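Local coordinates for chitin elicitor receptor kinase 1 (Arabidopsis thaliana, PDB 4EBY), which probably binds chitin oligomers through its LysM ectodomain and, on chitin-induced dimerization, activates a plant immune response, at residues 7-12 and 140-145; 40-45 and 62-67; 166-171 and 185-190. One frame throughout, in Å; residues are numbered along the deposited sequence.

All three contacts reach one mixed sheet. Contact 1 is the most deeply buried, and it alone joins two strands edge to edge, 8-13 beside 143-147, with backbone hydrogen bonds across its segments. Contacts 2 and 3 each set helical residues against a strand flanking that pair, 60-70 and 183-187 respectively, and are made of apolar contacts, with no hydrogen bond between their segments. Both use a tyrosine ring against a proline. Contact 2, at 40-45 and 62-67, is only partly buried; contact 3, at 166-171 and 185-190, is buried although it lies further from the chain centre. Backbone bonds of A8 and A10 link contact 1 to contact 2, and those of L142 and V144 link it to contact 3.

Contact 1: residues 7-12 and 140-145; sequences LALASY and FGLFVT
The isobutyl group of L142 forks over two leucines of the partner segment. Its CD1 packs against L7, 3.8 Å from L7 CG, while its CD2 stands 4.0 Å from L9 CD1, the side chains of L9 and L142 meeting at about a right angle. CG of L142 is anti to its backbone N (chi1 172°), and from there the two methyls divide between the leucines. V144 continues the apolar surface: its CG2 lies beside L9 and its CG1 is 3.7 Å from S11 CB.

Below these side chains, strands 8-12 and 143-145 run parallel, their short axes inclined by 37°. L9 is paired with V144 and holds the residues on both sides of it: L9 N donates to F143 O at 3.0 Å, and L9 O receives T145 N at 2.8 Å in a bond nearly along the C=O axis. V144 CA also approaches L9 O, at 3.2 Å, as a CA-H...O contact. The next bond runs from S11 N to T145 O at 3.0 Å. At the other end the strands part, and a water accepts from F143 N while donating to L7 O; a second water donates to L7 O and to G141 O.

The pair lies in the middle of the sheet, with strand 60-70 beside 8-13 and strand 183-187 beside 143-147. It thus joins strand 8-13, probably of a first LysM unit, to strand 143-147 of the LysM domain that also holds 183-187. The hydroxyls here are bonded outside the pair, S11 OG to R60 and T145 OG1 to N128 O. The chemistry implies a buried join whose alignment is set by the backbone bonds, with leucine and valine packing on the L9-V144 face and water completing the pairing where the strands separate.

Contact 2: residues 40-45 and 62-67; sequences DPILRY and LVPFPC
I42 and V63 bring their CA atoms to 5.4 Å where the short helix 40-43 meets strand 62-65, and Y45 and L62 follow at 6.2 Å, so the register runs in reverse order along the two segments. No hydrogen bond crosses between them. Within the helical segment R44 N donates to D40 O, and Y45 N to I42 O, a turn that brings both I42 and Y45 to the strand.

P64 receives most of the aromatic contact. Y45 has CG anti to its carbonyl carbon (chi1 -69°), and the CD2-CE2 side of the ring meets the proline obliquely, with CE2 3.9 Å from P64 CB and CD2 touching P64 CG and CD. P41 O lies in the plane of the same ring, at its edge, and is also 3.5 Å from P64 CG, so the carbonyl and the tyrosine ring, themselves adjacent, meet the proline from the same side. I42 meets the strand through both branches: CG1 is 4.1 Å from V63 CG1, the two side chains lying side by side and pointing the same way, and equally near P64 CD, whereas CG2 rests 3.7 Å from L62 O. L62 reaches back with CD1, 3.7 Å from Y45 O.

A polar link comes from just past the helical segment, where N46 ND2 donates to both I42 O and L62 O and so ties the two backbones together. Helix 20-26 packs beside this contact, with L20 and N24 touching I42 and I23 touching V63, an arrangement consistent with the two helices and flanking strands of a LysM unit. Beyond the strand, V63 and F65 bond through their backbones to A10 and A8 of strand 8-13, while L7 and L9 pack on Y45.

Contact 3: residues 166-171 and 185-190; sequences DILQRY and YVPGRD
L168, Y171 and P187 carry most of this contact. The proline receives both helix residues, one on CD and the other on CG. L168 delivers a single methyl: its CG is anti to the carbonyl carbon (chi1 -72°), and CD2, further along, lies 3.7 Å from P187 CD and 4.0 Å from V186 CG1, resting against the proline ring and the valine branch together, both on the same side of the methyl. Y171 comes in one turn later, at the end of the segment. Its CB faces the strand backbone at 4.2 Å from Y185 O, and its ring approaches the proline obliquely, with CE2 3.9 Å from P187 CG.

Helix 166-171 and strand 185-187 run at 139° to one another, their short axes 8.2 Å apart. They are the second helix and the closing strand of a LysM domain, the beta-alpha-alpha-beta fold in which paired helices pack on a two-stranded antiparallel sheet. The first helix, 154-161, contributes I157 and L154 to the surroundings of L168, and the first strand contributes F143, whose ring meets that of Y171 edge-to-face.

N172, just after the helical segment, bridges the two backbones: its ND2 bonds to L168 O and its OD1 accepts from Y185 N. F140 touches both Y171 and P187, at the hydroxyl of the tyrosine and at CB of the proline. Away from the strand, R170 NE forms a salt bridge with D166 OD2 at 2.9 Å, one helical turn back, meeting the carboxylate on its syn side.

Contact 1: residues 7-12 and 140-145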
# COMPACT_ATOMS: atom_id res chain seq x y z
N LEU A 7 2.69 10.49 -6.15
CA LEU A 7 2.40 9.10 -5.96
C LEU A 7 2.97 8.53 -4.69
O LEU A 7 3.80 9.15 -4.00
CB LEU A 7 2.88 8.27 -7.13
CG LEU A 7 4.35 7.84 -7.08
CD1 LEU A 7 4.51 6.62 -7.97
CD2 LEU A 7 5.21 8.95 -7.54
N ALA A 8 2.49 7.34 -4.37
CA ALA A 8 2.96 6.56 -3.25
C ALA A 8 3.07 5.12 -3.72
O ALA A 8 2.67 4.80 -4.86
CB ALA A 8 1.99 6.67 -2.05
N LEU A 9 3.62 4.25 -2.87
CA LEU A 9 3.73 2.82 -3.21
C LEU A 9 3.02 2.02 -2.13
O LEU A 9 3.11 2.36 -0.95
CB LEU A 9 5.20 2.40 -3.27
CG LEU A 9 6.02 3.03 -4.39
CD1 LEU A 9 7.49 2.77 -4.18
CD2 LEU A 9 5.56 2.45 -5.73
N ALA A 10 2.29 0.98 -2.53
CA ALA A 10 1.66 0.08 -1.56
C ALA A 10 2.42 -1.24 -1.53
O ALA A 10 2.75 -1.79 -2.58
CB ALA A 10 0.19 -0.16 -1.94
N SER A 11 2.68 -1.74 -0.34
CA SER A 11 3.37 -3.02 -0.20
C SER A 11 2.38 -4.13 0.01
O SER A 11 1.70 -4.18 1.04
CB SER A 11 4.34 -2.97 0.99
OG SER A 11 5.03 -4.21 1.11
N TYR A 12 2.27 -5.01 -0.99
CA TYR A 12 1.26 -6.06 -0.98
C TYR A 12 1.92 -7.43 -0.76
O TYR A 12 2.56 -7.97 -1.66
CB TYR A 12 0.52 -6.02 -2.33
CG TYR A 12 -0.78 -6.80 -2.39
CD1 TYR A 12 -1.99 -6.14 -2.55
CD2 TYR A 12 -0.78 -8.19 -2.30
CE1 TYR A 12 -3.20 -6.87 -2.64
CE2 TYR A 12 -1.96 -8.90 -2.36
CZ TYR A 12 -3.16 -8.24 -2.52
OH TYR A 12 -4.32 -8.99 -2.60
N PHE A 140 13.65 12.45 1.35
CA PHE A 140 12.66 11.44 0.96
C PHE A 140 11.30 12.03 0.69
O PHE A 140 10.73 12.72 1.54
CB PHE A 140 12.52 10.36 2.04
CG PHE A 140 13.83 9.74 2.46
CD1 PHE A 140 14.49 8.86 1.62
CD2 PHE A 140 14.40 10.05 3.69
CE1 PHE A 140 15.70 8.30 1.98
CE2 PHE A 140 15.61 9.49 4.07
CZ PHE A 140 16.26 8.60 3.21
N GLY A 141 10.76 11.73 -0.50
CA GLY A 141 9.47 12.27 -0.90
C GLY A 141 8.56 11.21 -1.51
O GLY A 141 7.48 11.55 -1.99
N LEU A 142 9.00 9.96 -1.50
CA LEU A 142 8.20 8.85 -2.02
C LEU A 142 8.17 7.79 -0.94
O LEU A 142 9.23 7.39 -0.43
CB LEU A 142 8.83 8.27 -3.30
CG LEU A 142 8.17 6.99 -3.80
CD1 LEU A 142 6.72 7.25 -4.22
CD2 LEU A 142 8.94 6.45 -5.01
N PHE A 143 6.97 7.35 -0.57
CA PHE A 143 6.79 6.48 0.59
C PHE A 143 5.97 5.26 0.30
O PHE A 143 4.98 5.32 -0.45
CB PHE A 143 6.16 7.25 1.76
CG PHE A 143 7.13 8.18 2.40
CD1 PHE A 143 7.79 7.81 3.56
CD2 PHE A 143 7.45 9.38 1.80
CE1 PHE A 143 8.77 8.65 4.12
CE2 PHE A 143 8.41 10.21 2.33
CZ PHE A 143 9.05 9.86 3.51
N VAL A 144 6.39 4.16 0.92
CA VAL A 144 5.69 2.89 0.84
C VAL A 144 4.77 2.79 2.04
O VAL A 144 5.19 2.96 3.19
CB VAL A 144 6.66 1.69 0.91
CG1 VAL A 144 5.90 0.37 0.76
CG2 VAL A 144 7.76 1.79 -0.16
N THR A 145 3.49 2.55 1.77
CA THR A 145 2.55 2.19 2.81
C THR A 145 2.75 0.69 3.07
O THR A 145 2.43 -0.16 2.22
CB THR A 145 1.13 2.47 2.31
OG1 THR A 145 0.99 3.88 2.10
CG2 THR A 145 0.10 2.02 3.33
O HOH W 1 4.82 8.96 -1.45
O HOH W 2 6.01 10.81 -4.21

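Contact 2: residues 40-45 and 62-67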
# COMPACT_ATOMS: atom_id res chain seq x y z
N ASP A 40 3.55 -3.04 -16.81
CA ASP A 40 4.78 -2.26 -16.62
C ASP A 40 4.76 -1.26 -15.46
O ASP A 40 5.76 -1.10 -14.76
CB ASP A 40 5.19 -1.55 -17.93
CG ASP A 40 5.68 -2.50 -19.00
OD1 ASP A 40 5.85 -3.72 -18.72
OD2 ASP A 40 5.94 -2.03 -20.12
N PRO A 41 3.63 -0.56 -15.24
CA PRO A 41 3.66 0.42 -14.15
C PRO A 41 4.01 -0.20 -12.80
O PRO A 41 4.69 0.42 -11.99
CB PRO A 41 2.22 0.97 -14.14
CG PRO A 41 1.80 0.85 -15.54
CD PRO A 41 2.38 -0.48 -16.02
N ILE A 42 3.55 -1.43 -12.57
CA ILE A 42 3.91 -2.18 -11.38
C ILE A 42 5.31 -2.79 -11.47
O ILE A 42 6.12 -2.67 -10.54
CB ILE A 42 2.88 -3.28 -11.09
CG1 ILE A 42 1.55 -2.62 -10.72
CG2 ILE A 42 3.34 -4.16 -9.94
CD1 ILE A 42 0.39 -3.63 -10.68
N LEU A 43 5.60 -3.45 -12.59
CA LEU A 43 6.87 -4.16 -12.73
C LEU A 43 8.08 -3.24 -12.58
O LEU A 43 9.13 -3.67 -12.10
CB LEU A 43 6.94 -4.93 -14.04
CG LEU A 43 5.93 -6.09 -14.12
CD1 LEU A 43 5.99 -6.72 -15.49
CD2 LEU A 43 6.23 -7.12 -13.03
N ARG A 44 7.95 -1.98 -12.99
CA ARG A 44 9.08 -1.05 -12.87
C ARG A 44 9.56 -0.88 -11.45
O ARG A 44 10.73 -0.57 -11.22
CB ARG A 44 8.70 0.33 -13.38
CG ARG A 44 8.76 0.47 -14.84
CD ARG A 44 8.36 1.87 -15.21
NE ARG A 44 8.17 1.95 -16.64
CZ ARG A 44 6.98 2.04 -17.22
NH1 ARG A 44 5.88 2.10 -16.48
NH2 ARG A 44 6.92 2.10 -18.53
N TYR A 45 8.67 -1.06 -10.49
CA TYR A 45 9.02 -0.94 -9.08
C TYR A 45 9.39 -2.27 -8.44
O TYR A 45 9.64 -2.33 -7.24
CB TYR A 45 7.87 -0.28 -8.29
CG TYR A 45 7.69 1.18 -8.66
CD1 TYR A 45 8.48 2.19 -8.06
CD2 TYR A 45 6.78 1.55 -9.63
CE1 TYR A 45 8.32 3.51 -8.43
CE2 TYR A 45 6.61 2.87 -10.00
CZ TYR A 45 7.39 3.85 -9.40
OH TYR A 45 7.21 5.15 -9.80
N LEU A 62 5.35 -4.17 -4.78
CA LEU A 62 5.14 -2.73 -4.63
C LEU A 62 4.25 -2.21 -5.75
O LEU A 62 4.52 -2.45 -6.92
CB LEU A 62 6.49 -2.00 -4.67
CG LEU A 62 7.35 -2.21 -3.43
CD1 LEU A 62 8.74 -1.65 -3.69
CD2 LEU A 62 6.70 -1.54 -2.22
N VAL A 63 3.20 -1.48 -5.39
CA VAL A 63 2.28 -0.98 -6.41
C VAL A 63 2.16 0.54 -6.33
O VAL A 63 1.75 1.07 -5.29
CB VAL A 63 0.85 -1.60 -6.21
CG1 VAL A 63 -0.14 -1.14 -7.29
CG2 VAL A 63 0.93 -3.12 -6.18
N PRO A 64 2.47 1.26 -7.42
CA PRO A 64 2.31 2.71 -7.35
C PRO A 64 0.84 3.13 -7.37
O PRO A 64 0.03 2.48 -8.05
CB PRO A 64 3.02 3.21 -8.61
CG PRO A 64 2.76 2.06 -9.61
CD PRO A 64 2.86 0.79 -8.78
N PHE A 65 0.49 4.17 -6.62
CA PHE A 65 -0.88 4.69 -6.62
C PHE A 65 -0.89 6.19 -6.30
O PHE A 65 0.10 6.73 -5.79
CB PHE A 65 -1.78 3.89 -5.67
CG PHE A 65 -1.46 4.06 -4.19
CD1 PHE A 65 -2.26 4.89 -3.41
CD2 PHE A 65 -0.43 3.36 -3.59
CE1 PHE A 65 -2.01 5.04 -2.04
CE2 PHE A 65 -0.16 3.51 -2.20
CZ PHE A 65 -0.97 4.34 -1.43
N PRO A 66 -1.99 6.89 -6.65
CA PRO A 66 -2.01 8.35 -6.38
C PRO A 66 -2.16 8.62 -4.90
O PRO A 66 -2.83 7.88 -4.19
CB PRO A 66 -3.29 8.83 -7.10
CG PRO A 66 -3.66 7.70 -8.06
CD PRO A 66 -3.18 6.44 -7.39
N CYS A 67 -1.54 9.70 -4.41
CA CYS A 67 -1.60 10.00 -2.98
C CYS A 67 -2.24 11.39 -2.86
O CYS A 67 -1.63 12.40 -3.21
CB CYS A 67 -0.19 9.95 -2.39
SG CYS A 67 -0.09 10.25 -0.57

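Contact 3: residues 166-171 and 185-190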
# COMPACT_ATOMS: atom_id res chain seq x y z
N ASP A 166 16.69 5.23 12.82
CA ASP A 166 16.23 6.46 13.48
C ASP A 166 15.30 7.26 12.58
O ASP A 166 14.30 7.81 13.05
CB ASP A 166 17.41 7.33 13.96
CG ASP A 166 16.95 8.64 14.59
OD1 ASP A 166 16.30 8.59 15.67
OD2 ASP A 166 17.22 9.72 14.02
N ILE A 167 15.63 7.34 11.29
CA ILE A 167 14.77 8.04 10.33
C ILE A 167 13.42 7.31 10.23
O ILE A 167 12.36 7.95 10.31
CB ILE A 167 15.43 8.19 8.95
CG1 ILE A 167 16.61 9.16 9.02
CG2 ILE A 167 14.43 8.68 7.91
CD1 ILE A 167 16.20 10.54 9.43
N LEU A 168 13.45 5.99 10.08
CA LEU A 168 12.21 5.22 10.02
C LEU A 168 11.34 5.46 11.25
O LEU A 168 10.13 5.62 11.14
CB LEU A 168 12.48 3.73 9.90
CG LEU A 168 13.02 3.26 8.55
CD1 LEU A 168 13.33 1.78 8.64
CD2 LEU A 168 12.01 3.54 7.41
N GLN A 169 11.95 5.46 12.42
CA GLN A 169 11.17 5.66 13.63
C GLN A 169 10.58 7.06 13.69
O GLN A 169 9.44 7.24 14.13
CB GLN A 169 12.01 5.41 14.89
CG GLN A 169 11.18 5.26 16.16
CD GLN A 169 10.32 4.00 16.13
OE1 GLN A 169 10.81 2.90 16.41
NE2 GLN A 169 9.04 4.16 15.82
N ARG A 170 11.35 8.05 13.26
CA ARG A 170 10.88 9.44 13.29
C ARG A 170 9.70 9.65 12.34
O ARG A 170 8.84 10.49 12.60
CB ARG A 170 12.01 10.42 12.95
CG ARG A 170 13.06 10.63 14.04
CD ARG A 170 14.17 11.55 13.49
NE ARG A 170 15.24 11.85 14.45
CZ ARG A 170 15.28 12.95 15.20
NH1 ARG A 170 14.31 13.85 15.12
NH2 ARG A 170 16.29 13.16 16.04
N TYR A 171 9.65 8.90 11.25
CA TYR A 171 8.50 8.97 10.34
C TYR A 171 7.28 8.26 10.92
O TYR A 171 6.16 8.43 10.44
CB TYR A 171 8.83 8.32 9.00
CG TYR A 171 9.60 9.20 8.04
CD1 TYR A 171 9.14 10.47 7.69
CD2 TYR A 171 10.79 8.77 7.49
CE1 TYR A 171 9.87 11.27 6.79
CE2 TYR A 171 11.51 9.55 6.59
CZ TYR A 171 11.03 10.79 6.25
OH TYR A 171 11.77 11.56 5.36
N TYR A 185 5.14 3.88 7.37
CA TYR A 185 5.53 4.51 6.12
C TYR A 185 7.05 4.44 5.98
O TYR A 185 7.78 4.88 6.87
CB TYR A 185 5.06 5.96 6.09
CG TYR A 185 3.56 6.10 6.22
CD1 TYR A 185 2.72 5.69 5.21
CD2 TYR A 185 3.00 6.65 7.36
CE1 TYR A 185 1.36 5.80 5.32
CE2 TYR A 185 1.64 6.78 7.49
CZ TYR A 185 0.82 6.35 6.46
OH TYR A 185 -0.54 6.48 6.59
N VAL A 186 7.50 3.88 4.86
CA VAL A 186 8.93 3.62 4.63
C VAL A 186 9.33 4.31 3.33
O VAL A 186 8.69 4.09 2.32
CB VAL A 186 9.15 2.10 4.46
CG1 VAL A 186 10.62 1.77 4.14
CG2 VAL A 186 8.64 1.34 5.71
N PRO A 187 10.40 5.13 3.34
CA PRO A 187 10.81 5.76 2.07
C PRO A 187 11.03 4.72 0.99
O PRO A 187 11.60 3.66 1.25
CB PRO A 187 12.16 6.41 2.42
CG PRO A 187 12.04 6.74 3.87
CD PRO A 187 11.24 5.58 4.47
N GLY A 188 10.55 5.01 -0.22
CA GLY A 188 10.74 4.11 -1.34
C GLY A 188 11.56 4.73 -2.45
O GLY A 188 11.78 5.94 -2.51
N ARG A 189 11.99 3.85 -3.37
CA ARG A 189 12.86 4.22 -4.47
C ARG A 189 12.09 4.33 -5.78
O ARG A 189 11.04 3.72 -5.95
CB ARG A 189 13.95 3.16 -4.63
CG ARG A 189 14.85 3.03 -3.41
CD ARG A 189 15.77 1.83 -3.54
NE ARG A 189 16.53 1.55 -2.33
CZ ARG A 189 17.71 2.08 -2.05
NH1 ARG A 189 18.27 2.94 -2.90
NH2 ARG A 189 18.35 1.76 -0.93
N ASP A 190 12.63 5.10 -6.72
CA ASP A 190 12.05 5.17 -8.05
C ASP A 190 12.50 3.92 -8.83
O ASP A 190 13.24 3.10 -8.28
CB ASP A 190 12.41 6.50 -8.73
CG ASP A 190 13.88 6.60 -9.13
OD1 ASP A 190 14.60 5.58 -9.13
OD2 ASP A 190 14.31 7.73 -9.46